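Local structure of p800 reaction center core protein (Heliobacterium modesticaldum, 5V8K) at residues A[357-365]-A[373-381]; A[509-517]-A[592-600]. The protein forms the core of the homodimeric photosynthetic reaction center of heliobacteria, carrying bacteriochlorophylls and sharing in a [4Fe-4S] cluster. All coordinates share one frame; numbering follows the deposited sequence.

Contact 1: A[357-365]-A[373-381]. With GBF (Bacteriochlorophyll g), chain Z.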
loop_
_atom_site.group_PDB
_atom_site.type_symbol
_atom_site.label_atom_id
_atom_site.label_comp_id
_atom_site.label_asym_id
_atom_site.label_seq_id
_atom_site.Cartn_x
_atom_site.Cartn_y
_atom_site.Cartn_z
ATOM N N THR A 357 0.905 32.026 -0.014
ATOM C CA THR A 357 0.316 32.380 1.270
ATOM C C THR A 357 -0.161 31.127 1.989
ATOM O O THR A 357 -0.677 30.197 1.366
ATOM C CB THR A 357 -0.849 33.353 1.056
ATOM O OG1 THR A 357 -0.325 34.581 0.541
ATOM C CG2 THR A 357 -1.539 33.656 2.358
ATOM N N TYR A 358 0.036 31.109 3.308
ATOM C CA TYR A 358 -0.505 30.059 4.162
ATOM C C TYR A 358 -1.982 30.312 4.417
ATOM O O TYR A 358 -2.377 31.448 4.702
ATOM C CB TYR A 358 0.215 30.012 5.506
ATOM C CG TYR A 358 0.458 28.602 6.025
ATOM C CD1 TYR A 358 1.463 27.824 5.486
ATOM C CD2 TYR A 358 -0.300 28.062 7.057
ATOM C CE1 TYR A 358 1.723 26.556 5.957
ATOM C CE2 TYR A 358 -0.042 26.782 7.541
ATOM C CZ TYR A 358 0.965 26.042 6.982
ATOM O OH TYR A 358 1.231 24.782 7.436
ATOM N N ILE A 359 -2.802 29.278 4.270
ATOM C CA ILE A 359 -4.217 29.404 4.589
ATOM C C ILE A 359 -4.371 29.217 6.090
ATOM O O ILE A 359 -4.003 28.176 6.647
ATOM C CB ILE A 359 -5.068 28.395 3.807
ATOM C CG1 ILE A 359 -4.956 28.684 2.312
ATOM C CG2 ILE A 359 -6.513 28.495 4.261
ATOM C CD1 ILE A 359 -5.556 27.635 1.459
ATOM N N ASN A 360 -4.937 30.216 6.744
ATOM C CA ASN A 360 -5.001 30.297 8.195
ATOM C C ASN A 360 -6.418 30.647 8.600
ATOM O O ASN A 360 -6.836 31.793 8.457
ATOM C CB ASN A 360 -4.037 31.347 8.734
ATOM C CG ASN A 360 -4.003 31.363 10.230
ATOM O OD1 ASN A 360 -4.393 30.395 10.868
ATOM N ND2 ASN A 360 -3.524 32.454 10.805
ATOM N N ILE A 361 -7.125 29.669 9.128
ATOM C CA ILE A 361 -8.510 29.780 9.563
ATOM C C ILE A 361 -8.603 29.203 10.971
ATOM O O ILE A 361 -8.062 28.127 11.229
ATOM C CB ILE A 361 -9.451 28.984 8.629
ATOM C CG1 ILE A 361 -9.289 29.424 7.168
ATOM C CG2 ILE A 361 -10.875 29.158 9.083
ATOM C CD1 ILE A 361 -10.116 28.590 6.189
ATOM N N GLY A 362 -9.353 29.869 11.849
ATOM C CA GLY A 362 -9.605 29.381 13.190
ATOM C C GLY A 362 -10.856 28.526 13.280
ATOM O O GLY A 362 -11.411 28.074 12.277
ATOM N N THR A 363 -11.320 28.340 14.526
ATOM C CA THR A 363 -12.472 27.497 14.853
ATOM C C THR A 363 -13.440 28.267 15.753
ATOM O O THR A 363 -13.712 27.870 16.891
ATOM C CB THR A 363 -12.003 26.212 15.529
ATOM O OG1 THR A 363 -11.328 26.516 16.763
ATOM C CG2 THR A 363 -11.048 25.445 14.604
ATOM N N PRO A 364 -14.013 29.366 15.253
ATOM C CA PRO A 364 -14.812 30.232 16.133
ATOM C C PRO A 364 -16.055 29.564 16.688
ATOM O O PRO A 364 -16.543 29.975 17.747
ATOM C CB PRO A 364 -15.180 31.423 15.225
ATOM C CG PRO A 364 -15.006 30.917 13.839
ATOM C CD PRO A 364 -13.872 29.947 13.913
ATOM N N LEU A 365 -16.627 28.589 16.000
ATOM C CA LEU A 365 -17.860 28.016 16.522
ATOM C C LEU A 365 -17.574 27.083 17.698
ATOM O O LEU A 365 -18.248 27.135 18.734
ATOM C CB LEU A 365 -18.594 27.280 15.412
ATOM C CG LEU A 365 -19.721 26.365 15.881
ATOM C CD1 LEU A 365 -20.825 27.159 16.566
ATOM C CD2 LEU A 365 -20.271 25.621 14.671
ATOM N N LYS A 373 -9.582 27.616 21.846
ATOM C CA LYS A 373 -9.075 28.702 20.997
ATOM C C LYS A 373 -8.229 28.066 19.876
ATOM O O LYS A 373 -6.996 28.079 19.883
ATOM C CB LYS A 373 -8.286 29.716 21.812
ATOM C CG LYS A 373 -7.925 30.937 21.021
ATOM C CD LYS A 373 -8.183 32.187 21.808
ATOM C CE LYS A 373 -7.402 33.367 21.235
ATOM N NZ LYS A 373 -6.737 34.117 22.343
ATOM N N GLY A 374 -8.908 27.492 18.900
ATOM C CA GLY A 374 -8.251 26.641 17.933
ATOM C C GLY A 374 -7.564 27.382 16.806
ATOM O O GLY A 374 -7.762 28.562 16.567
ATOM N N SER A 375 -6.733 26.653 16.087
ATOM C CA SER A 375 -5.978 27.209 14.976
ATOM C C SER A 375 -6.369 26.469 13.689
ATOM O O SER A 375 -7.273 25.627 13.683
ATOM C CB SER A 375 -4.489 27.069 15.256
ATOM O OG SER A 375 -4.133 25.695 15.109
ATOM N N ILE A 376 -5.624 26.739 12.612
ATOM C CA ILE A 376 -5.834 26.021 11.360
ATOM C C ILE A 376 -5.674 24.529 11.572
ATOM O O ILE A 376 -6.285 23.728 10.850
ATOM C CB ILE A 376 -4.896 26.571 10.255
ATOM C CG1 ILE A 376 -5.114 25.864 8.914
ATOM C CG2 ILE A 376 -3.452 26.449 10.627
ATOM C CD1 ILE A 376 -6.461 26.233 8.285
ATOM N N SER A 377 -4.871 24.125 12.568
ATOM C CA SER A 377 -4.665 22.696 12.848
ATOM C C SER A 377 -5.968 22.031 13.273
ATOM O O SER A 377 -6.339 20.990 12.738
ATOM C CB SER A 377 -3.591 22.481 13.935
ATOM O OG SER A 377 -3.328 21.092 14.153
ATOM N N GLU A 378 -6.668 22.617 14.240
ATOM C CA GLU A 378 -7.997 22.135 14.618
ATOM C C GLU A 378 -9.024 22.269 13.478
ATOM O O GLU A 378 -9.830 21.358 13.260
ATOM C CB GLU A 378 -8.509 22.889 15.846
ATOM C CG GLU A 378 -7.977 22.410 17.140
ATOM C CD GLU A 378 -6.561 22.890 17.459
ATOM O OE1 GLU A 378 -6.130 23.954 16.905
ATOM O OE2 GLU A 378 -5.896 22.194 18.277
ATOM N N PHE A 379 -9.053 23.398 12.767
ATOM C CA PHE A 379 -10.027 23.545 11.682
ATOM C C PHE A 379 -9.880 22.424 10.655
ATOM O O PHE A 379 -10.854 21.723 10.347
ATOM C CB PHE A 379 -9.903 24.926 11.016
ATOM C CG PHE A 379 -10.901 25.142 9.873
ATOM C CD1 PHE A 379 -12.157 25.671 10.125
ATOM C CD2 PHE A 379 -10.584 24.795 8.571
ATOM C CE1 PHE A 379 -13.086 25.873 9.094
ATOM C CE2 PHE A 379 -11.502 24.994 7.523
ATOM C CZ PHE A 379 -12.758 25.525 7.792
ATOM N N VAL A 380 -8.656 22.201 10.156
ATOM C CA VAL A 380 -8.439 21.145 9.168
ATOM C C VAL A 380 -8.722 19.765 9.776
ATOM O O VAL A 380 -9.397 18.926 9.166
ATOM C CB VAL A 380 -7.016 21.232 8.594
ATOM C CG1 VAL A 380 -6.662 19.994 7.708
ATOM C CG2 VAL A 380 -6.851 22.502 7.830
ATOM N N ALA A 381 -8.203 19.500 10.983
ATOM C CA ALA A 381 -8.323 18.155 11.536
ATOM C C ALA A 381 -9.781 17.794 11.791
ATOM O O ALA A 381 -10.223 16.677 11.502
ATOM C CB ALA A 381 -7.520 18.045 12.834
HETATM MG MG GBF Z . -17.761 22.947 9.596
HETATM C CHA GBF Z . -16.719 23.687 12.824
HETATM C CHB GBF Z . -18.349 19.836 10.412
HETATM C CHC GBF Z . -19.228 22.662 6.464
HETATM C CHD GBF Z . -17.382 26.467 8.922
HETATM N NA GBF Z . -17.560 21.954 11.258
HETATM C C1A GBF Z . -17.248 22.310 12.516
HETATM C C2A GBF Z . -16.863 21.189 13.423
HETATM C C3A GBF Z . -17.624 20.076 12.729
HETATM C C4A GBF Z . -17.839 20.653 11.367
HETATM C CMA GBF Z . -16.790 18.791 12.713
HETATM C CAA GBF Z . -17.239 21.301 14.910
HETATM C CBA GBF Z . -18.671 21.803 15.085
HETATM C CGA GBF Z . -18.914 22.167 16.532
HETATM O O1A GBF Z . -18.107 22.813 17.180
HETATM O O2A GBF Z . -20.240 21.979 17.084
HETATM N NB GBF Z . -18.635 21.422 8.568
HETATM C C1B GBF Z . -18.824 20.191 9.057
HETATM C C2B GBF Z . -19.502 19.420 8.128
HETATM C C3B GBF Z . -19.745 20.259 7.036
HETATM C C4B GBF Z . -19.178 21.495 7.357
HETATM C CMB GBF Z . -19.883 17.980 8.361
HETATM C CAB GBF Z . -20.454 19.984 5.764
HETATM C CBB GBF Z . -21.154 18.925 5.458
HETATM N NC GBF Z . -18.206 24.258 8.104
HETATM C C1C GBF Z . -18.749 23.979 6.925
HETATM C C2C GBF Z . -18.921 24.949 5.819
HETATM C C3C GBF Z . -18.388 25.991 6.680
HETATM C C4C GBF Z . -17.970 25.579 7.926
HETATM C CMC GBF Z . -17.917 24.541 4.758
HETATM C CAC GBF Z . -18.236 27.399 6.232
HETATM C CBC GBF Z . -18.685 27.864 4.863
HETATM N ND GBF Z . -17.316 24.672 10.526
HETATM C C1D GBF Z . -17.056 25.941 10.235
HETATM C C2D GBF Z . -16.374 26.948 11.281
HETATM C C3D GBF Z . -16.303 25.890 12.193
HETATM C C4D GBF Z . -16.831 24.629 11.808
HETATM C CMD GBF Z . -15.959 28.383 11.242
HETATM C CAD GBF Z . -15.735 25.693 13.541
HETATM O OBD GBF Z . -15.300 26.475 14.455
HETATM C CBD GBF Z . -15.975 24.283 13.955
HETATM C CGD GBF Z . -14.681 23.568 14.163
HETATM O O1D GBF Z . -13.832 23.454 13.299
HETATM O O2D GBF Z . -14.382 23.006 15.438
HETATM C CED GBF Z . -13.060 22.488 15.605
HETATM C C1 GBF Z . -20.575 22.625 18.305
HETATM C C2 GBF Z . -21.724 21.921 19.000
HETATM C C3 GBF Z . -23.008 22.199 18.729
HETATM C C4 GBF Z . -23.403 23.222 17.708
HETATM C C5 GBF Z . -24.086 21.450 19.466
HETATM O O HOH W 1 -4.335 29.233 12.971
HETATM O O HOH W 2 -9.896 29.777 16.870
#
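I361 lies over one face of the F379 ring. Its CG2 methyl makes a CH-pi contact, 4.0 Å from the ring centroid of F379 and 14° off the normal. F379 reaches this place because its CG is anti to the backbone N (chi1 -180°), while its CB packs against the I361 carbonyl oxygen. The CD1 methyl of I376 is 4.1 Å from I361 CB. The I361 carbonyl is approached by carbon: I376 CA lies 3.1 Å from I361 O in a CA-H...O contact. The segment 373-381 opens the long helix 376-401 here, and its first turn carries a capping box. S375 N donates to E378 OE1 (2.9 Å, 170°), on the anti side of the carboxylate, and S377 N donates to S375 OG. E378 OE2 is hydrogen-bonded to the hydroxyl of Y458. T363 turns its CG2 methyl toward this turn, 3.4 Å from F379 N; its OG1 lies beside G374 CA and is hydrogen-bonded to D367. Two waters bridge the segments. One donates to N360 OD1 and accepts from I376 N; the other accepts from T363 N and donates to G374 O. A bacteriochlorophyll g meets the F379 ring at its edge and also packs against P364 and L365.

Contact 2: A[509-517]-A[592-600]. With CA (calcium ion), chain B; GB0 (Bacteriochlorophyll g'), chain C.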
loop_
_atom_site.group_PDB
_atom_site.type_symbol
_atom_site.label_atom_id
_atom_site.label_comp_id
_atom_site.label_asym_id
_atom_site.label_seq_id
_atom_site.Cartn_x
_atom_site.Cartn_y
_atom_site.Cartn_z
ATOM N N GLN A 509 9.069 10.131 14.579
ATOM C CA GLN A 509 8.644 9.032 15.432
ATOM C C GLN A 509 9.363 7.734 15.068
ATOM O O GLN A 509 9.881 7.029 15.943
ATOM C CB GLN A 509 7.146 8.861 15.333
ATOM C CG GLN A 509 6.332 9.994 15.961
ATOM C CD GLN A 509 6.217 9.912 17.439
ATOM O OE1 GLN A 509 5.395 9.169 17.992
ATOM N NE2 GLN A 509 7.028 10.676 18.103
ATOM N N THR A 510 9.436 7.423 13.777
ATOM C CA THR A 510 10.115 6.199 13.351
ATOM C C THR A 510 11.592 6.226 13.718
ATOM O O THR A 510 12.159 5.194 14.113
ATOM C CB THR A 510 9.930 5.993 11.839
ATOM O OG1 THR A 510 8.546 5.903 11.526
ATOM C CG2 THR A 510 10.546 4.735 11.417
ATOM N N THR A 511 12.239 7.394 13.586
ATOM C CA THR A 511 13.609 7.556 14.054
ATOM C C THR A 511 13.712 7.269 15.561
ATOM O O THR A 511 14.614 6.555 16.003
ATOM C CB THR A 511 14.121 8.966 13.722
ATOM O OG1 THR A 511 14.183 9.102 12.306
ATOM C CG2 THR A 511 15.535 9.194 14.274
ATOM N N ALA A 512 12.756 7.766 16.349
ATOM C CA ALA A 512 12.759 7.514 17.780
ATOM C C ALA A 512 12.548 6.036 18.096
ATOM O O ALA A 512 13.046 5.553 19.115
ATOM C CB ALA A 512 11.680 8.331 18.476
ATOM N N MET A 513 11.833 5.306 17.228
ATOM C CA MET A 513 11.563 3.889 17.468
ATOM C C MET A 513 12.835 3.051 17.477
ATOM O O MET A 513 12.863 1.995 18.119
ATOM C CB MET A 513 10.595 3.330 16.426
ATOM C CG MET A 513 9.176 3.761 16.597
ATOM S SD MET A 513 8.209 3.234 15.150
ATOM C CE MET A 513 6.846 4.414 15.179
ATOM N N PHE A 514 13.894 3.490 16.787
ATOM C CA PHE A 514 15.142 2.741 16.784
ATOM C C PHE A 514 15.771 2.675 18.176
ATOM O O PHE A 514 16.583 1.774 18.437
ATOM C CB PHE A 514 16.165 3.341 15.787
ATOM C CG PHE A 514 15.913 2.957 14.378
ATOM C CD1 PHE A 514 16.395 1.748 13.881
ATOM C CD2 PHE A 514 15.134 3.763 13.550
ATOM C CE1 PHE A 514 16.100 1.339 12.578
ATOM C CE2 PHE A 514 14.841 3.384 12.225
ATOM C CZ PHE A 514 15.331 2.184 11.733
ATOM N N SER A 515 15.424 3.601 19.071
ATOM C CA SER A 515 16.146 3.725 20.326
ATOM C C SER A 515 15.282 3.539 21.580
ATOM O O SER A 515 15.788 3.745 22.673
ATOM C CB SER A 515 16.871 5.084 20.375
ATOM O OG SER A 515 15.948 6.121 20.542
ATOM N N ARG A 516 14.001 3.187 21.459
ATOM C CA ARG A 516 13.175 2.725 22.570
ATOM C C ARG A 516 12.901 1.220 22.454
ATOM O O ARG A 516 12.750 0.677 21.352
ATOM C CB ARG A 516 11.814 3.436 22.613
ATOM C CG ARG A 516 11.842 4.921 22.385
ATOM C CD ARG A 516 12.566 5.604 23.540
ATOM N NE ARG A 516 12.294 7.052 23.526
ATOM C CZ ARG A 516 12.806 7.915 24.412
ATOM N NH1 ARG A 516 13.650 7.505 25.367
ATOM N NH2 ARG A 516 12.470 9.195 24.339
ATOM N N TYR A 517 12.804 0.557 23.613
ATOM C CA TYR A 517 12.429 -0.871 23.673
ATOM C C TYR A 517 13.397 -1.706 22.852
ATOM O O TYR A 517 12.997 -2.653 22.169
ATOM C CB TYR A 517 10.998 -1.132 23.174
ATOM C CG TYR A 517 9.925 -0.206 23.689
ATOM C CD1 TYR A 517 9.427 -0.345 24.982
ATOM C CD2 TYR A 517 9.385 0.784 22.881
ATOM C CE1 TYR A 517 8.445 0.488 25.457
ATOM C CE2 TYR A 517 8.405 1.611 23.334
ATOM C CZ TYR A 517 7.941 1.478 24.636
ATOM O OH TYR A 517 6.936 2.307 25.091
ATOM N N VAL A 592 -1.653 -1.762 13.922
ATOM C CA VAL A 592 -0.376 -2.125 14.557
ATOM C C VAL A 592 0.652 -1.021 14.335
ATOM O O VAL A 592 1.421 -0.662 15.237
ATOM C CB VAL A 592 0.161 -3.459 14.012
ATOM C CG1 VAL A 592 1.653 -3.614 14.325
ATOM C CG2 VAL A 592 -0.642 -4.635 14.551
ATOM N N CYS A 593 0.697 -0.495 13.112
ATOM C CA CYS A 593 1.645 0.557 12.772
ATOM C C CYS A 593 1.373 1.801 13.608
ATOM O O CYS A 593 2.303 2.407 14.167
ATOM C CB CYS A 593 1.548 0.846 11.283
ATOM S SG CYS A 593 2.240 -0.475 10.229
ATOM N N MET A 594 0.090 2.136 13.779
ATOM C CA MET A 594 -0.298 3.282 14.588
ATOM C C MET A 594 0.008 3.025 16.049
ATOM O O MET A 594 0.393 3.939 16.774
ATOM C CB MET A 594 -1.781 3.595 14.380
ATOM C CG MET A 594 -2.102 4.078 12.944
ATOM S SD MET A 594 -3.850 4.383 12.785
ATOM C CE MET A 594 -3.744 6.002 13.414
ATOM N N TRP A 595 -0.139 1.777 16.486
ATOM C CA TRP A 595 0.250 1.396 17.834
ATOM C C TRP A 595 1.746 1.644 18.080
ATOM O O TRP A 595 2.127 2.165 19.124
ATOM C CB TRP A 595 -0.127 -0.051 18.081
ATOM C CG TRP A 595 -0.000 -0.315 19.532
ATOM C CD1 TRP A 595 1.057 -0.883 20.173
ATOM C CD2 TRP A 595 -0.935 0.071 20.539
ATOM N NE1 TRP A 595 0.828 -0.896 21.527
ATOM C CE2 TRP A 595 -0.394 -0.327 21.781
ATOM C CE3 TRP A 595 -2.179 0.695 20.513
ATOM C CZ2 TRP A 595 -1.034 -0.082 22.974
ATOM C CZ3 TRP A 595 -2.824 0.933 21.697
ATOM C CH2 TRP A 595 -2.257 0.539 22.920
ATOM N N ALA A 596 2.601 1.345 17.105
ATOM C CA ALA A 596 4.007 1.737 17.206
ATOM C C ALA A 596 4.166 3.216 17.497
ATOM O O ALA A 596 4.959 3.601 18.362
ATOM C CB ALA A 596 4.740 1.367 15.934
ATOM N N LEU A 597 3.419 4.060 16.785
ATOM C CA LEU A 597 3.429 5.485 17.041
ATOM C C LEU A 597 2.947 5.811 18.437
ATOM O O LEU A 597 3.369 6.826 19.005
ATOM C CB LEU A 597 2.545 6.251 16.007
ATOM C CG LEU A 597 2.960 6.216 14.555
ATOM C CD1 LEU A 597 1.852 6.817 13.707
ATOM C CD2 LEU A 597 4.251 6.972 14.415
ATOM N N ALA A 598 2.008 5.036 18.970
ATOM C CA ALA A 598 1.531 5.243 20.339
ATOM C C ALA A 598 2.516 4.771 21.410
ATOM O O ALA A 598 2.374 5.155 22.581
ATOM C CB ALA A 598 0.201 4.530 20.538
ATOM N N MET A 599 3.528 3.999 21.031
ATOM C CA MET A 599 4.493 3.464 21.987
ATOM C C MET A 599 5.690 4.372 22.214
ATOM O O MET A 599 6.390 4.207 23.231
ATOM C CB MET A 599 4.981 2.100 21.521
ATOM C CG MET A 599 3.950 1.004 21.712
ATOM S SD MET A 599 3.325 0.739 23.409
ATOM C CE MET A 599 4.680 -0.225 24.104
ATOM N N VAL A 600 5.942 5.297 21.299
ATOM C CA VAL A 600 6.990 6.285 21.444
ATOM C C VAL A 600 6.412 7.712 21.511
ATOM O O VAL A 600 7.011 8.506 22.307
ATOM C CB VAL A 600 8.037 6.150 20.320
ATOM C CG1 VAL A 600 8.642 4.766 20.340
ATOM C CG2 VAL A 600 7.415 6.455 18.954
HETATM CA CA CA B . 3.833 9.030 19.731
HETATM C C1 GB0 C . -4.430 4.683 5.217
HETATM C C2 GB0 C . -4.304 5.985 5.951
HETATM C C3 GB0 C . -3.225 6.704 5.765
HETATM C C4 GB0 C . -2.136 6.267 4.850
HETATM C C5 GB0 C . -3.119 7.973 6.506
HETATM C C6 GB0 C . -2.874 9.109 5.551
HETATM N NB GB0 C . 4.921 2.328 4.067
HETATM N ND GB0 C . 4.301 3.625 7.755
HETATM C C10 GB0 C . -3.616 12.357 7.495
HETATM C C11 GB0 C . -4.378 13.515 6.885
HETATM C C12 GB0 C . -3.872 14.812 7.472
HETATM C C13 GB0 C . -4.643 15.908 7.432
HETATM C C14 GB0 C . -6.015 15.862 6.857
HETATM C C15 GB0 C . -4.167 17.243 7.938
HETATM C C1A GB0 C . 1.597 2.581 6.643
HETATM C C1B GB0 C . 4.142 1.509 3.363
HETATM C C1C GB0 C . 7.387 3.670 5.352
HETATM C C1D GB0 C . 4.978 4.109 8.759
HETATM C C2A GB0 C . 0.374 1.731 6.378
HETATM C C2B GB0 C . 4.852 1.105 2.249
HETATM C C2C GB0 C . 8.706 4.327 5.550
HETATM C C2D GB0 C . 4.332 4.504 10.149
HETATM C C3A GB0 C . 0.922 0.739 5.377
HETATM C C3B GB0 C . 6.099 1.685 2.277
HETATM C C3C GB0 C . 8.282 4.633 6.934
HETATM C C3D GB0 C . 3.097 4.103 9.648
HETATM C C4A GB0 C . 2.188 1.463 5.024
HETATM C C4B GB0 C . 6.138 2.417 3.464
HETATM C C4C GB0 C . 7.030 4.183 7.314
HETATM C C4D GB0 C . 3.044 3.590 8.315
HETATM C C7 GB0 C . -2.746 10.364 6.363
HETATM C C8 GB0 C . -3.811 11.111 6.669
HETATM C C9 GB0 C . -5.180 10.676 6.252
HETATM C CAA GB0 C . -0.796 2.523 5.813
HETATM C CAB GB0 C . 7.068 1.453 1.172
HETATM C CAC GB0 C . 9.083 5.368 7.934
HETATM C CAD GB0 C . 1.734 4.069 10.188
HETATM C CBA GB0 C . -2.051 1.661 5.716
HETATM C CBB GB0 C . 8.343 1.661 1.183
HETATM C CBC GB0 C . 10.469 5.896 7.647
HETATM C CBD GB0 C . 0.838 3.501 9.127
HETATM C CED GB0 C . -2.427 5.331 9.402
HETATM C CGA GB0 C . -3.228 2.475 5.231
HETATM C CGD GB0 C . -0.173 4.543 8.830
HETATM C CHA GB0 C . 1.746 3.158 8.000
HETATM C CHB GB0 C . 2.788 1.168 3.830
HETATM C CHC GB0 C . 7.315 3.156 3.969
HETATM C CHD GB0 C . 6.414 4.385 8.624
HETATM C CMA GB0 C . 1.273 -0.660 5.935
HETATM C CMB GB0 C . 4.366 0.272 1.120
HETATM C CMC GB0 C . 9.826 3.286 5.440
HETATM C CMD GB0 C . 4.837 5.063 11.410
HETATM N NA GB0 C . 2.700 2.244 5.969
HETATM N NC GB0 C . 6.445 3.569 6.275
HETATM O O1A GB0 C . -3.843 2.192 4.210
HETATM O O1D GB0 C . 0.025 5.543 8.152
HETATM O O2A GB0 C . -3.469 3.789 5.798
HETATM O O2D GB0 C . -1.441 4.332 9.433
HETATM O OBD GB0 C . 1.211 4.330 11.322
HETATM MG MG GB0 C . 4.626 2.707 6.036
HETATM O O HOH W 3 7.213 10.966 21.292
HETATM O O HOH W 4 10.158 8.725 22.690
HETATM O O HOH W 5 4.446 11.144 20.563
HETATM O O HOH W 6 2.269 9.025 21.703
#
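Q509 is bent at chi2 (-79°), and this turns its amide end so that OE1 meets the calcium ion. M513 is extended beyond CG, and its CE methyl reaches A596 and L597. Q509 OE1 binds the calcium ion at 2.3 Å, and L597 O binds it at 2.4 Å. The two oxygens do not bond to each other; they share the metal. Q509 CB also packs on L597 CD2 at 3.6 Å. V600 fills the middle of the contact. Its CG1 touches M513 CG and R516 CG, and its CG2 lies 3.5 Å from Q509 OE1. Waters link Q509 NE2 and R516 NE to V600 O, which also accepts from N255. Y517 crosses M599 at about a right angle. Its OH donates to M599 O at 2.7 Å, in the carbonyl plane and on a lone pair, with a C=O...O angle of 140°. The M599 CE methyl is 3.7 Å from Y517 CZ. A phenylalanine in place of Y517 would probably leave the M599 carbonyl without this donor and weaken the tie between segment 509-517 and the end of the last helix. The CD2 methyl of L597 touches both Q509 CB and a bacteriochlorophyll g', which L597 CD1 and C593 CB also meet. The helices 509-513 and 592-599 cross at 75°, with their axes 9.7 Å apart. Two waters and D460 complete the calcium site, where a helix side chain and a carbonyl at the C-terminal end of the last transmembrane helix meet on one metal.

How the contacts relate
Both contacts lie in the part of the chain related to PsaA and PsaB of photosystem I but hold different helices. Contact 1 joins a loop to the start of helix 376-401; contact 2 joins the ends of helices 502-513 and 575-599. Their centres are 28 Å apart, and they do not touch. Contact 1 is partly buried and farther from the centre of the chain. Contact 2 is buried, and the second subunit packs on T510, T511 and F514. Their chemistry differs. Contact 1 has no clear direct hydrogen bond between its segments and relies on waters and apolar packing. Contact 2 adds a calcium ion and a direct tyrosine bond. Both border bacteriochlorophyll g and g' pigments.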